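Local coordinates for ApeI dehydratase-like domain-containing protein (PDB 3ESI), which is uncharacterised but probably acts on acyl thioesters as a hot-dog-fold dehydratase related to ApeI, at residues Y101-L104 against E109-A112; P3-R8 against M53-T58. All blocks are in the same frame, centred on the assembly; numbering follows the deposited sequence.

Contact 1: residues Y101-L104 against E109-A112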
ATOM      1  N   TYR A 101     -14.161 -15.815  -3.052  1.00 37.08           N
ATOM      2  CA  TYR A 101     -13.290 -15.804  -4.225  1.00 37.46           C
ATOM      3  C   TYR A 101     -12.353 -16.993  -4.159  1.00 37.76           C
ATOM      4  O   TYR A 101     -11.733 -17.237  -3.126  1.00 38.14           O
ATOM      5  CB  TYR A 101     -12.411 -14.545  -4.261  1.00 34.28           C
ATOM      6  CG  TYR A 101     -13.043 -13.286  -4.811  1.00 34.36           C
ATOM      7  CD1 TYR A 101     -13.145 -13.069  -6.186  1.00 32.49           C
ATOM      8  CD2 TYR A 101     -13.490 -12.280  -3.951  1.00 36.01           C
ATOM      9  CE1 TYR A 101     -13.667 -11.880  -6.687  1.00 32.39           C
ATOM     10  CE2 TYR A 101     -14.013 -11.092  -4.442  1.00 33.82           C
ATOM     11  CZ  TYR A 101     -14.097 -10.897  -5.804  1.00 34.07           C
ATOM     12  OH  TYR A 101     -14.599  -9.708  -6.274  1.00 34.87           O
ATOM     13  N   SER A 102     -12.231 -17.727  -5.257  1.00 38.08           N
ATOM     14  CA  SER A 102     -11.293 -18.843  -5.275  1.00 38.66           C
ATOM     15  C   SER A 102     -10.495 -18.823  -6.581  1.00 37.97           C
ATOM     16  O   SER A 102     -11.009 -18.461  -7.639  1.00 37.68           O
ATOM     17  CB  SER A 102     -12.017 -20.195  -5.057  1.00 38.66           C
ATOM     18  OG  SER A 102     -12.812 -20.592  -6.159  1.00 39.89           O
ATOM     19  N   ILE A 103      -9.216 -19.164  -6.475  1.00 38.17           N
ATOM     20  CA  ILE A 103      -8.307 -19.190  -7.618  1.00 38.31           C
ATOM     21  C   ILE A 103      -8.259 -20.587  -8.215  1.00 40.18           C
ATOM     22  O   ILE A 103      -8.017 -21.560  -7.492  1.00 39.05           O
ATOM     23  CB  ILE A 103      -6.872 -18.834  -7.195  1.00 37.03           C
ATOM     24  CG1 ILE A 103      -6.835 -17.432  -6.587  1.00 36.80           C
ATOM     25  CG2 ILE A 103      -5.943 -18.934  -8.390  1.00 37.71           C
ATOM     26  CD1 ILE A 103      -5.511 -17.086  -5.933  1.00 33.46           C
ATOM     27  N   LEU A 104      -8.489 -20.686  -9.526  1.00 41.90           N
ATOM     28  CA  LEU A 104      -8.443 -21.983 -10.211  1.00 43.46           C
ATOM     29  C   LEU A 104      -7.132 -22.104 -10.966  1.00 44.82           C
ATOM     30  O   LEU A 104      -6.844 -21.291 -11.847  1.00 46.00           O
ATOM     31  CB  LEU A 104      -9.600 -22.142 -11.218  1.00 42.10           C
ATOM     32  CG  LEU A 104     -11.086 -22.199 -10.809  1.00 43.26           C
ATOM     33  CD1 LEU A 104     -11.217 -22.630  -9.356  1.00 43.04           C
ATOM     34  CD2 LEU A 104     -11.742 -20.853 -11.010  1.00 43.82           C
ATOM     35  N   GLU A 109      -8.210 -25.509  -6.415  1.00 54.87           N
ATOM     36  CA  GLU A 109      -9.098 -24.380  -6.219  1.00 54.88           C
ATOM     37  C   GLU A 109      -8.923 -23.930  -4.776  1.00 54.91           C
ATOM     38  O   GLU A 109      -9.464 -24.551  -3.862  1.00 56.88           O
ATOM     39  CB  GLU A 109     -10.553 -24.780  -6.475  1.00 54.44           C
ATOM     40  CG  GLU A 109     -11.551 -23.751  -5.961  1.00 57.65           C
ATOM     41  CD  GLU A 109     -12.944 -23.923  -6.541  1.00 60.17           C
ATOM     42  OE1 GLU A 109     -13.880 -23.237  -6.057  1.00 60.21           O
ATOM     43  OE2 GLU A 109     -13.099 -24.736  -7.484  1.00 60.40           O
ATOM     44  N   ARG A 110      -8.147 -22.869  -4.574  1.00 54.75           N
ATOM     45  CA  ARG A 110      -7.898 -22.321  -3.236  1.00 54.02           C
ATOM     46  C   ARG A 110      -8.786 -21.105  -2.981  1.00 51.72           C
ATOM     47  O   ARG A 110      -9.086 -20.346  -3.901  1.00 52.00           O
ATOM     48  CB  ARG A 110      -6.445 -21.859  -3.090  1.00 56.04           C
ATOM     49  CG  ARG A 110      -5.376 -22.899  -3.327  1.00 60.12           C
ATOM     50  CD  ARG A 110      -4.015 -22.215  -3.351  1.00 64.62           C
ATOM     51  NE  ARG A 110      -3.985 -21.132  -4.340  1.00 68.58           N
ATOM     52  CZ  ARG A 110      -2.956 -20.307  -4.533  1.00 69.08           C
ATOM     53  NH1 ARG A 110      -1.858 -20.436  -3.801  1.00 70.24           N
ATOM     54  NH2 ARG A 110      -3.024 -19.360  -5.463  1.00 68.84           N
ATOM     55  N   THR A 111      -9.200 -20.913  -1.735  1.00 49.52           N
ATOM     56  CA  THR A 111     -10.014 -19.747  -1.399  1.00 46.78           C
ATOM     57  C   THR A 111      -9.035 -18.585  -1.298  1.00 45.56           C
ATOM     58  O   THR A 111      -7.983 -18.715  -0.673  1.00 47.35           O
ATOM     59  CB  THR A 111     -10.728 -19.916  -0.044  1.00 46.58           C
ATOM     60  OG1 THR A 111     -11.531 -21.104  -0.068  1.00 47.40           O
ATOM     61  CG2 THR A 111     -11.629 -18.729   0.231  1.00 45.48           C
ATOM     62  N   ALA A 112      -9.361 -17.456  -1.919  1.00 42.86           N
ATOM     63  CA  ALA A 112      -8.467 -16.306  -1.880  1.00 40.89           C
ATOM     64  C   ALA A 112      -8.948 -15.295  -0.850  1.00 40.75           C
ATOM     65  O   ALA A 112      -8.148 -14.661  -0.150  1.00 39.09           O
ATOM     66  CB  ALA A 112      -8.386 -15.655  -3.264  1.00 41.78           C
TER

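Contact 2: residues P3-R8 against M53-T58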
ATOM      1  N   PRO A   3     -13.154  -6.904 -13.999  1.00 34.10           N
ATOM      2  CA  PRO A   3     -12.596  -8.174 -14.459  1.00 32.92           C
ATOM      3  C   PRO A   3     -13.280  -8.630 -15.746  1.00 33.63           C
ATOM      4  O   PRO A   3     -14.357  -8.144 -16.087  1.00 31.00           O
ATOM      5  CB  PRO A   3     -12.914  -9.114 -13.302  1.00 34.12           C
ATOM      6  CG  PRO A   3     -14.280  -8.631 -12.878  1.00 34.69           C
ATOM      7  CD  PRO A   3     -14.154  -7.114 -12.934  1.00 32.72           C
ATOM      8  N   VAL A   4     -12.653  -9.555 -16.465  1.00 34.24           N
ATOM      9  CA  VAL A   4     -13.272 -10.094 -17.666  1.00 35.40           C
ATOM     10  C   VAL A   4     -14.226 -11.200 -17.185  1.00 35.57           C
ATOM     11  O   VAL A   4     -13.835 -12.073 -16.408  1.00 35.33           O
ATOM     12  CB  VAL A   4     -12.213 -10.672 -18.643  1.00 37.24           C
ATOM     13  CG1 VAL A   4     -12.876 -11.593 -19.643  1.00 37.34           C
ATOM     14  CG2 VAL A   4     -11.514  -9.532 -19.390  1.00 35.71           C
ATOM     15  N   GLU A   5     -15.482 -11.139 -17.620  1.00 36.82           N
ATOM     16  CA  GLU A   5     -16.488 -12.127 -17.220  1.00 39.14           C
ATOM     17  C   GLU A   5     -16.425 -13.347 -18.139  1.00 38.34           C
ATOM     18  O   GLU A   5     -16.769 -13.272 -19.308  1.00 38.73           O
ATOM     19  CB  GLU A   5     -17.888 -11.493 -17.275  1.00 40.18           C
ATOM     20  CG  GLU A   5     -18.930 -12.146 -16.368  1.00 43.05           C
ATOM     21  CD  GLU A   5     -20.282 -11.431 -16.406  1.00 45.43           C
ATOM     22  OE1 GLU A   5     -20.291 -10.185 -16.328  1.00 46.77           O
ATOM     23  OE2 GLU A   5     -21.334 -12.112 -16.506  1.00 44.55           O
ATOM     24  N   LEU A   6     -15.969 -14.469 -17.607  1.00 39.07           N
ATOM     25  CA  LEU A   6     -15.850 -15.689 -18.399  1.00 39.13           C
ATOM     26  C   LEU A   6     -17.198 -16.365 -18.561  1.00 39.73           C
ATOM     27  O   LEU A   6     -17.648 -16.602 -19.680  1.00 40.15           O
ATOM     28  CB  LEU A   6     -14.856 -16.648 -17.738  1.00 36.71           C
ATOM     29  CG  LEU A   6     -13.504 -15.959 -17.562  1.00 38.56           C
ATOM     30  CD1 LEU A   6     -12.481 -16.897 -16.945  1.00 39.31           C
ATOM     31  CD2 LEU A   6     -13.033 -15.471 -18.928  1.00 38.79           C
ATOM     32  N   VAL A   7     -17.836 -16.671 -17.434  1.00 38.79           N
ATOM     33  CA  VAL A   7     -19.136 -17.320 -17.427  1.00 37.29           C
ATOM     34  C   VAL A   7     -19.946 -16.768 -16.273  1.00 38.10           C
ATOM     35  O   VAL A   7     -19.388 -16.427 -15.234  1.00 36.60           O
ATOM     36  CB  VAL A   7     -19.006 -18.844 -17.204  1.00 37.91           C
ATOM     37  CG1 VAL A   7     -20.377 -19.497 -17.252  1.00 35.09           C
ATOM     38  CG2 VAL A   7     -18.071 -19.451 -18.235  1.00 36.72           C
ATOM     39  N   ARG A   8     -21.258 -16.669 -16.468  1.00 40.41           N
ATOM     40  CA  ARG A   8     -22.174 -16.212 -15.425  1.00 40.83           C
ATOM     41  C   ARG A   8     -23.269 -17.254 -15.320  1.00 42.32           C
ATOM     42  O   ARG A   8     -24.120 -17.363 -16.201  1.00 42.47           O
ATOM     43  CB  ARG A   8     -22.829 -14.869 -15.759  1.00 39.46           C
ATOM     44  CG  ARG A   8     -23.864 -14.454 -14.694  1.00 38.42           C
ATOM     45  CD  ARG A   8     -24.662 -13.205 -15.059  1.00 39.36           C
ATOM     46  NE  ARG A   8     -23.813 -12.025 -15.183  1.00 42.59           N
ATOM     47  CZ  ARG A   8     -24.252 -10.798 -15.462  1.00 41.38           C
ATOM     48  NH1 ARG A   8     -25.540 -10.572 -15.646  1.00 41.47           N
ATOM     49  NH2 ARG A   8     -23.389  -9.795 -15.563  1.00 41.74           N
ATOM     50  N   MET A  53     -19.575  -5.895  -4.984  1.00 38.64           N
ATOM     51  CA  MET A  53     -20.718  -4.999  -4.964  1.00 39.70           C
ATOM     52  C   MET A  53     -21.379  -4.783  -6.329  1.00 41.00           C
ATOM     53  O   MET A  53     -22.600  -4.703  -6.418  1.00 43.19           O
ATOM     54  CB  MET A  53     -20.316  -3.653  -4.343  1.00 36.14           C
ATOM     55  CG  MET A  53     -20.198  -3.681  -2.803  1.00 35.60           C
ATOM     56  SD  MET A  53     -21.692  -4.252  -1.893  1.00 26.82           S
ATOM     57  CE  MET A  53     -21.137  -5.683  -1.382  1.00 24.28           C
ATOM     58  N   HIS A  54     -20.593  -4.694  -7.393  1.00 41.68           N
ATOM     59  CA  HIS A  54     -21.167  -4.495  -8.724  1.00 43.31           C
ATOM     60  C   HIS A  54     -22.037  -5.690  -9.152  1.00 45.08           C
ATOM     61  O   HIS A  54     -23.162  -5.515  -9.626  1.00 46.30           O
ATOM     62  CB  HIS A  54     -20.039  -4.244  -9.729  1.00 43.85           C
ATOM     63  CG  HIS A  54     -20.484  -4.195 -11.157  1.00 45.80           C
ATOM     64  ND1 HIS A  54     -20.496  -5.308 -11.970  1.00 45.87           N
ATOM     65  CD2 HIS A  54     -20.907  -3.163 -11.923  1.00 46.81           C
ATOM     66  CE1 HIS A  54     -20.906  -4.964 -13.177  1.00 46.43           C
ATOM     67  NE2 HIS A  54     -21.162  -3.668 -13.175  1.00 48.74           N
ATOM     68  N   TYR A  55     -21.527  -6.902  -8.974  1.00 45.36           N
ATOM     69  CA  TYR A  55     -22.282  -8.084  -9.345  1.00 47.23           C
ATOM     70  C   TYR A  55     -23.442  -8.344  -8.399  1.00 47.58           C
ATOM     71  O   TYR A  55     -24.537  -8.697  -8.835  1.00 48.43           O
ATOM     72  CB  TYR A  55     -21.363  -9.313  -9.407  1.00 49.45           C
ATOM     73  CG  TYR A  55     -20.429  -9.257 -10.592  1.00 51.70           C
ATOM     74  CD1 TYR A  55     -20.937  -9.151 -11.883  1.00 53.16           C
ATOM     75  CD2 TYR A  55     -19.044  -9.263 -10.427  1.00 53.89           C
ATOM     76  CE1 TYR A  55     -20.098  -9.047 -12.986  1.00 54.43           C
ATOM     77  CE2 TYR A  55     -18.186  -9.157 -11.530  1.00 54.82           C
ATOM     78  CZ  TYR A  55     -18.727  -9.046 -12.808  1.00 54.87           C
ATOM     79  OH  TYR A  55     -17.913  -8.908 -13.913  1.00 54.84           O
ATOM     80  N   ALA A  56     -23.220  -8.145  -7.107  1.00 47.72           N
ATOM     81  CA  ALA A  56     -24.279  -8.388  -6.133  1.00 48.02           C
ATOM     82  C   ALA A  56     -25.509  -7.495  -6.305  1.00 48.74           C
ATOM     83  O   ALA A  56     -26.631  -7.945  -6.075  1.00 48.53           O
ATOM     84  CB  ALA A  56     -23.729  -8.261  -4.711  1.00 46.40           C
ATOM     85  N   THR A  57     -25.323  -6.242  -6.715  1.00 49.80           N
ATOM     86  CA  THR A  57     -26.475  -5.357  -6.875  1.00 50.85           C
ATOM     87  C   THR A  57     -27.057  -5.294  -8.279  1.00 51.84           C
ATOM     88  O   THR A  57     -28.107  -4.695  -8.487  1.00 52.94           O
ATOM     89  CB  THR A  57     -26.176  -3.906  -6.408  1.00 50.71           C
ATOM     90  OG1 THR A  57     -25.088  -3.357  -7.163  1.00 49.27           O
ATOM     91  CG2 THR A  57     -25.844  -3.889  -4.931  1.00 50.69           C
ATOM     92  N   THR A  58     -26.389  -5.893  -9.255  1.00 52.30           N
ATOM     93  CA  THR A  58     -26.945  -5.877 -10.602  1.00 52.41           C
ATOM     94  C   THR A  58     -27.623  -7.216 -10.897  1.00 52.39           C
ATOM     95  O   THR A  58     -28.415  -7.326 -11.832  1.00 52.06           O
ATOM     96  CB  THR A  58     -25.861  -5.619 -11.671  1.00 52.72           C
ATOM     97  OG1 THR A  58     -24.836  -6.610 -11.560  1.00 50.93           O
ATOM     98  CG2 THR A  58     -25.257  -4.229 -11.496  1.00 52.92           C
TER

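Contact 1: residues Y101-L104 against E109-A112
Glu109 lies alongside Leu104, its cross-strand partner, and reaches past it to Ser102, two residues earlier on Leu104's strand. Its CB starts beside Leu104 CD1, at 3.7 Å. CG, set anti to the backbone N (chi1 166°), stays against that methyl and comes within 3.4 Å of Ser102 OG. The chain remains extended, so CD also rides over Leu104 CD1 before the carboxylate divides its tasks. OE1 accepts the hydroxyl of Ser102 (OG to OE1 2.9 Å), which approaches from above the carboxylate plane, about 50° out of it. OE2 lies 3.4 Å from Leu104 CD1 and forms a salt bridge with Arg85. A glutamate suits this place because its methylene groups can share a leucine's apolar surface while its two oxygens serve a small hydroxyl and an arginine of strand 83-91, beyond the serine's strand. The short serine keeps its hydroxyl close to the sheet, within the glutamate's reach; Thr111 is its non-hydrogen-bonded backbone partner.

On the other face Ile103 and Arg110 run side by side. Ile103 CD1 approaches Arg110 NH2 to 3.4 Å, meeting the guanidinium obliquely; the bend at chi3 (-55°) brings that group back over the isoleucine, while its charge has a long, weak ion pair with Glu105. Their backbones exchange two bonds as a hydrogen-bonded pair, and Ala112 N donates almost straight to Tyr101 O at 2.7 Å. Ala112 CB is small enough to pack against Ile103 CG1.

These strands form a beta hairpin. Strand 83-91 flanks strand 96-105 on its other side, and Tyr101 reaches helix 45-59, where it touches Trp51 and Val52 and bonds through its OH to Gln48 O.

Contact 2: residues P3-R8 against M53-T58
Glu5 OE1 is the polar atom on which this contact turns: Arg8 NH2 bonds to it at 3.2 Å, and Tyr55 CE1 lies 3.5 Å away. The arginine nitrogen arrives on the syn side of the carboxylate, 16° out of its plane. Arg8 NE meets the other oxygen, Glu5 OE2, at 2.8 Å in a bent, weak bond that completes a two-point salt bridge. With both oxygens engaged, the carboxylate is restrained from rotating. It stands nearly perpendicular to the tyrosine ring, the planes 88° apart, and the glutamate and tyrosine chains run antiparallel past one another.

Tyr55 is long enough to span the gap between a helix and an edge strand. Its CG is anti to the carbonyl carbon (chi1 -71°), which sends the ring outward to the strand. Pro3 CG comes from the opposite direction to the rim of the ring, near its plane, 3.8 Å from OH and 4.2 Å from CE2; a proline offers compact apolar surface there without needing a polar partner. Arg8 NH2 also lies at the ring's edge, while His54 ND1 lies 3.8 Å above one face of the Tyr55 ring, displaced toward its rim.

Glu5 and Arg8 sit either side in sequence of a classic beta bulge, in which Leu6 and Val7 both face Met23. The extra residue shifts the usual alternation, consistent with the CB atoms of Glu5 and Arg8 both pointing to the helix, where the ion pair can form.

Tyr55 also packs on Leu22, Leu86 and Leu88 of strands 17-25 and 83-91, and Met53 packs on Phe31 of the second subunit. A central helix laid across a curved antiparallel sheet is the hallmark of the hot-dog fold.

Overall arrangement
From the N terminus the chain enters strand 4-8, turns back along strand 17-25 and, after a long excursion, forms helix 45-59. There contact 2 closes a loop of 44 intervening residues. Contact 1 comes later and is local: only four residues separate its segments, which belong to the hairpin of strands 96-105 and 108-121. The two loops follow in series, neither nesting nor crossing. Their centres lie 16 Å apart and they do not touch, yet both reach the same sheet. Contact 2 ties the helix to an outer strand, contact 1 pairs the two hairpin strands, and Tyr55 and Tyr101 meet strand 83-91 at Leu86.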